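Long-range contacts in CmeC (Campylobacter jejuni, PDB 4MT4), which probably serves as the trimeric outer-membrane channel through which a tripartite efflux system expels compounds from the cell: residues 53-58 with 236-241; 160-165 with 230-235. One frame throughout, in Å; residues are numbered along the deposited sequence.

Interaction 1 of 2, residues 53-58 with 236-241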
loop_
_atom_site.group_PDB
_atom_site.type_symbol
_atom_site.label_atom_id
_atom_site.label_comp_id
_atom_site.label_asym_id
_atom_site.label_seq_id
_atom_site.Cartn_x
_atom_site.Cartn_y
_atom_site.Cartn_z
ATOM N N ALA B 53 19.997 -14.587 -2.605
ATOM C CA ALA B 53 18.772 -14.009 -2.069
ATOM C C ALA B 53 18.623 -14.346 -0.590
ATOM O O ALA B 53 18.392 -13.466 0.235
ATOM C CB ALA B 53 17.563 -14.500 -2.854
ATOM N N LEU B 54 18.781 -15.624 -0.260
ATOM C CA LEU B 54 18.675 -16.084 1.122
ATOM C C LEU B 54 19.756 -15.474 2.011
ATOM O O LEU B 54 19.670 -15.533 3.237
ATOM C CB LEU B 54 18.754 -17.609 1.179
ATOM C CG LEU B 54 17.570 -18.358 0.567
ATOM C CD1 LEU B 54 17.844 -19.854 0.511
ATOM C CD2 LEU B 54 16.297 -18.070 1.351
ATOM N N LYS B 55 20.769 -14.889 1.383
ATOM C CA LYS B 55 21.870 -14.271 2.106
ATOM C C LYS B 55 21.737 -12.750 2.171
ATOM O O LYS B 55 22.008 -12.144 3.206
ATOM C CB LYS B 55 23.203 -14.650 1.458
ATOM C CG LYS B 55 24.413 -13.938 2.044
ATOM C CD LYS B 55 25.675 -14.245 1.253
ATOM C CE LYS B 55 26.865 -13.459 1.784
ATOM N NZ LYS B 55 26.642 -11.989 1.700
ATOM N N ASN B 56 21.303 -12.136 1.075
ATOM C CA ASN B 56 21.367 -10.682 0.954
ATOM C C ASN B 56 20.022 -9.946 0.912
ATOM O O ASN B 56 19.983 -8.734 1.118
ATOM C CB ASN B 56 22.171 -10.311 -0.297
ATOM C CG ASN B 56 23.593 -10.843 -0.257
ATOM O OD1 ASN B 56 24.221 -10.895 0.801
ATOM N ND2 ASN B 56 24.109 -11.240 -1.415
ATOM N N ASN B 57 18.930 -10.661 0.646
ATOM C CA ASN B 57 17.622 -10.014 0.509
ATOM C C ASN B 57 17.206 -9.268 1.774
ATOM O O ASN B 57 17.146 -9.842 2.859
ATOM C CB ASN B 57 16.546 -11.035 0.137
ATOM C CG ASN B 57 15.239 -10.380 -0.270
ATOM O OD1 ASN B 57 14.401 -10.063 0.575
ATOM N ND2 ASN B 57 15.058 -10.178 -1.570
ATOM N N ASN B 58 16.917 -7.981 1.618
ATOM C CA ASN B 58 16.610 -7.115 2.752
ATOM C C ASN B 58 15.199 -7.302 3.302
ATOM O O ASN B 58 14.969 -7.111 4.495
ATOM C CB ASN B 58 16.825 -5.653 2.360
ATOM C CG ASN B 58 18.293 -5.295 2.237
ATOM O OD1 ASN B 58 19.092 -5.591 3.125
ATOM N ND2 ASN B 58 18.659 -4.670 1.125
ATOM N N THR B 236 18.979 -9.885 -4.941
ATOM C CA THR B 236 19.997 -10.854 -4.535
ATOM C C THR B 236 21.377 -10.290 -4.177
ATOM O O THR B 236 22.185 -10.989 -3.560
ATOM C CB THR B 236 20.206 -11.907 -5.649
ATOM O OG1 THR B 236 20.591 -11.251 -6.865
ATOM C CG2 THR B 236 18.932 -12.700 -5.888
ATOM N N SER B 237 21.656 -9.047 -4.555
ATOM C CA SER B 237 23.015 -8.522 -4.428
ATOM C C SER B 237 23.194 -7.505 -3.302
ATOM O O SER B 237 22.288 -6.732 -2.994
ATOM C CB SER B 237 23.456 -7.890 -5.751
ATOM O OG SER B 237 24.792 -7.429 -5.670
ATOM N N ASN B 238 24.380 -7.520 -2.697
ATOM C CA ASN B 238 24.772 -6.511 -1.715
ATOM C C ASN B 238 26.033 -5.785 -2.172
ATOM O O ASN B 238 26.641 -5.027 -1.414
ATOM C CB ASN B 238 25.001 -7.143 -0.341
ATOM C CG ASN B 238 26.185 -8.091 -0.325
ATOM O OD1 ASN B 238 26.483 -8.748 -1.322
ATOM N ND2 ASN B 238 26.869 -8.165 0.812
ATOM N N ASP B 239 26.423 -6.033 -3.418
ATOM C CA ASP B 239 27.594 -5.399 -4.007
ATOM C C ASP B 239 27.156 -4.330 -5.004
ATOM O O ASP B 239 26.454 -4.622 -5.969
ATOM C CB ASP B 239 28.482 -6.441 -4.692
ATOM C CG ASP B 239 29.822 -5.877 -5.122
ATOM O OD1 ASP B 239 29.861 -5.112 -6.110
ATOM O OD2 ASP B 239 30.840 -6.204 -4.478
ATOM N N LEU B 240 27.575 -3.093 -4.761
ATOM C CA LEU B 240 27.145 -1.958 -5.571
ATOM C C LEU B 240 27.709 -1.997 -6.989
ATOM O O LEU B 240 27.059 -1.551 -7.936
ATOM C CB LEU B 240 27.540 -0.646 -4.891
ATOM C CG LEU B 240 26.894 -0.407 -3.524
ATOM C CD1 LEU B 240 27.302 0.945 -2.962
ATOM C CD2 LEU B 240 25.380 -0.519 -3.620
ATOM N N ASN B 241 28.921 -2.524 -7.133
ATOM C CA ASN B 241 29.530 -2.670 -8.449
ATOM C C ASN B 241 28.838 -3.758 -9.259
ATOM O O ASN B 241 28.645 -3.618 -10.465
ATOM C CB ASN B 241 31.025 -2.976 -8.328
ATOM C CG ASN B 241 31.874 -1.720 -8.285
ATOM O OD1 ASN B 241 31.422 -0.638 -8.663
ATOM N ND2 ASN B 241 33.118 -1.858 -7.837
#

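Interaction 2 of 2, residues 160-165 with 230-235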
loop_
_atom_site.group_PDB
_atom_site.type_symbol
_atom_site.label_atom_id
_atom_site.label_comp_id
_atom_site.label_asym_id
_atom_site.label_seq_id
_atom_site.Cartn_x
_atom_site.Cartn_y
_atom_site.Cartn_z
ATOM N N VAL B 160 13.324 -16.779 -8.247
ATOM C CA VAL B 160 13.301 -17.814 -9.278
ATOM C C VAL B 160 12.569 -17.339 -10.529
ATOM O O VAL B 160 13.045 -17.523 -11.651
ATOM C CB VAL B 160 12.633 -19.110 -8.765
ATOM C CG1 VAL B 160 12.441 -20.106 -9.898
ATOM C CG2 VAL B 160 13.454 -19.723 -7.641
ATOM N N GLN B 161 11.408 -16.722 -10.327
ATOM C CA GLN B 161 10.586 -16.258 -11.437
ATOM C C GLN B 161 11.194 -15.041 -12.131
ATOM O O GLN B 161 10.948 -14.808 -13.314
ATOM C CB GLN B 161 9.168 -15.937 -10.954
ATOM C CG GLN B 161 8.342 -17.165 -10.589
ATOM C CD GLN B 161 6.902 -16.828 -10.253
ATOM O OE1 GLN B 161 6.592 -15.703 -9.861
ATOM N NE2 GLN B 161 6.011 -17.802 -10.413
ATOM N N THR B 162 11.988 -14.267 -11.397
ATOM C CA THR B 162 12.705 -13.138 -11.983
ATOM C C THR B 162 13.865 -13.652 -12.830
ATOM O O THR B 162 14.159 -13.112 -13.898
ATOM C CB THR B 162 13.237 -12.174 -10.903
ATOM O OG1 THR B 162 12.134 -11.606 -10.188
ATOM C CG2 THR B 162 14.056 -11.052 -11.528
ATOM N N TYR B 163 14.513 -14.707 -12.344
ATOM C CA TYR B 163 15.592 -15.357 -13.079
ATOM C C TYR B 163 15.102 -15.869 -14.427
ATOM O O TYR B 163 15.733 -15.637 -15.456
ATOM C CB TYR B 163 16.179 -16.512 -12.262
ATOM C CG TYR B 163 17.116 -17.415 -13.039
ATOM C CD1 TYR B 163 18.449 -17.073 -13.222
ATOM C CD2 TYR B 163 16.668 -18.614 -13.582
ATOM C CE1 TYR B 163 19.311 -17.895 -13.928
ATOM C CE2 TYR B 163 17.520 -19.443 -14.290
ATOM C CZ TYR B 163 18.840 -19.079 -14.460
ATOM O OH TYR B 163 19.694 -19.898 -15.160
ATOM N N PHE B 164 13.967 -16.560 -14.408
ATOM C CA PHE B 164 13.392 -17.145 -15.612
ATOM C C PHE B 164 12.894 -16.078 -16.584
ATOM O O PHE B 164 12.969 -16.253 -17.800
ATOM C CB PHE B 164 12.253 -18.097 -15.246
ATOM C CG PHE B 164 12.718 -19.468 -14.846
ATOM C CD1 PHE B 164 13.777 -20.071 -15.506
ATOM C CD2 PHE B 164 12.108 -20.150 -13.805
ATOM C CE1 PHE B 164 14.213 -21.331 -15.144
ATOM C CE2 PHE B 164 12.541 -21.413 -13.436
ATOM C CZ PHE B 164 13.596 -22.003 -14.107
ATOM N N ASN B 165 12.382 -14.975 -16.044
ATOM C CA ASN B 165 11.988 -13.840 -16.870
ATOM C C ASN B 165 13.207 -13.183 -17.504
ATOM O O ASN B 165 13.129 -12.629 -18.603
ATOM C CB ASN B 165 11.207 -12.813 -16.049
ATOM C CG ASN B 165 9.790 -13.258 -15.749
ATOM O OD1 ASN B 165 9.225 -14.091 -16.457
ATOM N ND2 ASN B 165 9.205 -12.697 -14.696
ATOM N N LYS B 230 18.036 -5.691 -13.654
ATOM C CA LYS B 230 17.937 -4.806 -12.500
ATOM C C LYS B 230 17.120 -5.446 -11.385
ATOM O O LYS B 230 17.499 -5.394 -10.216
ATOM C CB LYS B 230 17.307 -3.470 -12.900
ATOM C CG LYS B 230 16.750 -2.672 -11.727
ATOM C CD LYS B 230 15.783 -1.593 -12.191
ATOM C CE LYS B 230 15.073 -0.943 -11.013
ATOM N NZ LYS B 230 14.060 0.057 -11.454
ATOM N N ALA B 231 15.998 -6.051 -11.763
ATOM C CA ALA B 231 15.103 -6.697 -10.808
ATOM C C ALA B 231 15.798 -7.831 -10.061
ATOM O O ALA B 231 15.569 -8.031 -8.871
ATOM C CB ALA B 231 13.861 -7.214 -11.517
ATOM N N LEU B 232 16.655 -8.565 -10.761
ATOM C CA LEU B 232 17.360 -9.687 -10.153
ATOM C C LEU B 232 18.475 -9.205 -9.223
ATOM O O LEU B 232 18.724 -9.807 -8.177
ATOM C CB LEU B 232 17.932 -10.609 -11.231
ATOM C CG LEU B 232 18.541 -11.917 -10.720
ATOM C CD1 LEU B 232 17.480 -12.763 -10.034
ATOM C CD2 LEU B 232 19.209 -12.689 -11.846
ATOM N N LYS B 233 19.134 -8.116 -9.609
ATOM C CA LYS B 233 20.207 -7.536 -8.806
ATOM C C LYS B 233 19.687 -7.023 -7.466
ATOM O O LYS B 233 20.284 -7.276 -6.420
ATOM C CB LYS B 233 20.892 -6.400 -9.569
ATOM C CG LYS B 233 21.664 -6.848 -10.796
ATOM C CD LYS B 233 22.773 -7.813 -10.425
ATOM C CE LYS B 233 23.585 -8.220 -11.642
ATOM N NZ LYS B 233 24.601 -9.255 -11.304
ATOM N N ILE B 234 18.571 -6.302 -7.509
ATOM C CA ILE B 234 17.961 -5.736 -6.311
ATOM C C ILE B 234 17.530 -6.839 -5.342
ATOM O O ILE B 234 17.561 -6.661 -4.123
ATOM C CB ILE B 234 16.748 -4.845 -6.675
ATOM C CG1 ILE B 234 17.205 -3.630 -7.488
ATOM C CG2 ILE B 234 16.013 -4.380 -5.429
ATOM C CD1 ILE B 234 16.095 -2.646 -7.804
ATOM N N LEU B 235 17.160 -7.990 -5.891
ATOM C CA LEU B 235 16.665 -9.097 -5.082
ATOM C C LEU B 235 17.769 -9.900 -4.387
ATOM O O LEU B 235 17.520 -10.528 -3.359
ATOM C CB LEU B 235 15.824 -10.044 -5.946
ATOM C CG LEU B 235 14.379 -9.644 -6.258
ATOM C CD1 LEU B 235 13.784 -10.577 -7.304
ATOM C CD2 LEU B 235 13.530 -9.646 -4.995
#

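Interaction 1 of 2, residues 53-58 with 236-241
Ala53, one turn before the end of helix 44-56, lies where the backbones come closest, its CA 4.2 Å from CA of Thr236. Its CB rests on Thr236 CG2 at 3.8 Å, while the hydroxyl of Thr236 turns back to the carbonyl of Leu232 in its own helix. Lys55 runs extended until its last torsion, where a bend (chi4 -60°) brings NZ to Asn56 OD1 at 2.8 Å, in the carbonyl plane and on a lone pair; NZ also forms a salt bridge with Asp468. Asn56 carries the polar contact. With CG anti to the carbonyl carbon, its ND2 donates to Thr236 O over 2.9 Å in a nearly straight bond (N-H...O 166°), the acceptor lying in the amide plane. Both ends of this buried amide are thus bonded, which fixes its rotation. The Asn238 amide stacks on it, the planes only 20° apart, with Asn238 CG 3.6 Å from Asn56 OD1. Asn57 N-caps the following helix, OD1 accepting from Leu60 N. The contact joins the last turn of helix 44-56 to the end of helix 201-236 and the linker that leads to helix 240-245; helix 129-195 packs against Ala53, Leu54 and Asn57.

Interaction 2 of 2, residues 160-165 with 230-235
The tightest packing of this helix-helix contact gathers around one threonine, Thr162. It points across the interface from helix 129-195, and with CG2 anti to its backbone N the methyl lies against the backbone of helix 201-236, 3.7 Å from Leu232 N. Ala231 CB, 3.8 Å from the same methyl, bounds it on one side; Leu232 bounds it on another, with CB at 3.9 Å from Thr162 CG2. The hydroxyl branch takes the other direction. Thr162 OG1 stands beside the backbone N and bonds to the carbonyl of Asn158 one turn earlier, so its polarity is met within its own helix while Leu235 CD1 meets it tip to tip at 3.5 Å. No hydrogen bond crosses between the segments. The short axes approach to 9.3 Å with N-to-C directions 152° apart, an antiparallel helix pair consistent with the long helical hairpins of the outer membrane factor family, whose helices build a periplasmic tunnel. Leu232 widens the contact toward the buried side: CG anti to the backbone N (chi1 -173°) swings CD1 to 4.2 Å from Tyr163 N, and the side chain also rests on Val49 of helix 44-56. Tyr163 leads its ring away from helix 201-236, placing OH where Asp43 and the backbone N of Gln251 bind it. The side of Ala231 and Leu235, both partly exposed, is the more solvent-accessible one: their contacts are close but small, Ala231 giving little more than its CB and Leu235 little more than CD1. Farther round helix 201-236, Lys230 and Ile234 take no part between the segments and pack on Gly367 and Ile363 of the second subunit, whereas Val160 and Phe164 face helix 411-445 of their own chain.

How the interactions relate
From the N terminus, the chain first passes the end of helix 44-56, whose last turn is met much later by residues 236-241, closing the loop of interaction 1. In between it runs through helix 58-79, two strands of the sheet and helix 129-195, where residues 160-165 open the shorter loop that 230-235 closes. Interaction 2 is therefore nested inside interaction 1, and its loop is almost wholly helical. Their second segments are consecutive, so the last turns of helix 201-236 are tied to helix 129-195 and its exit to helix 44-56. The centres lie 12 Å apart, and Asn57 ND2, 3.1 Å from Leu235 O, probably hydrogen-bonds directly between the two contacts.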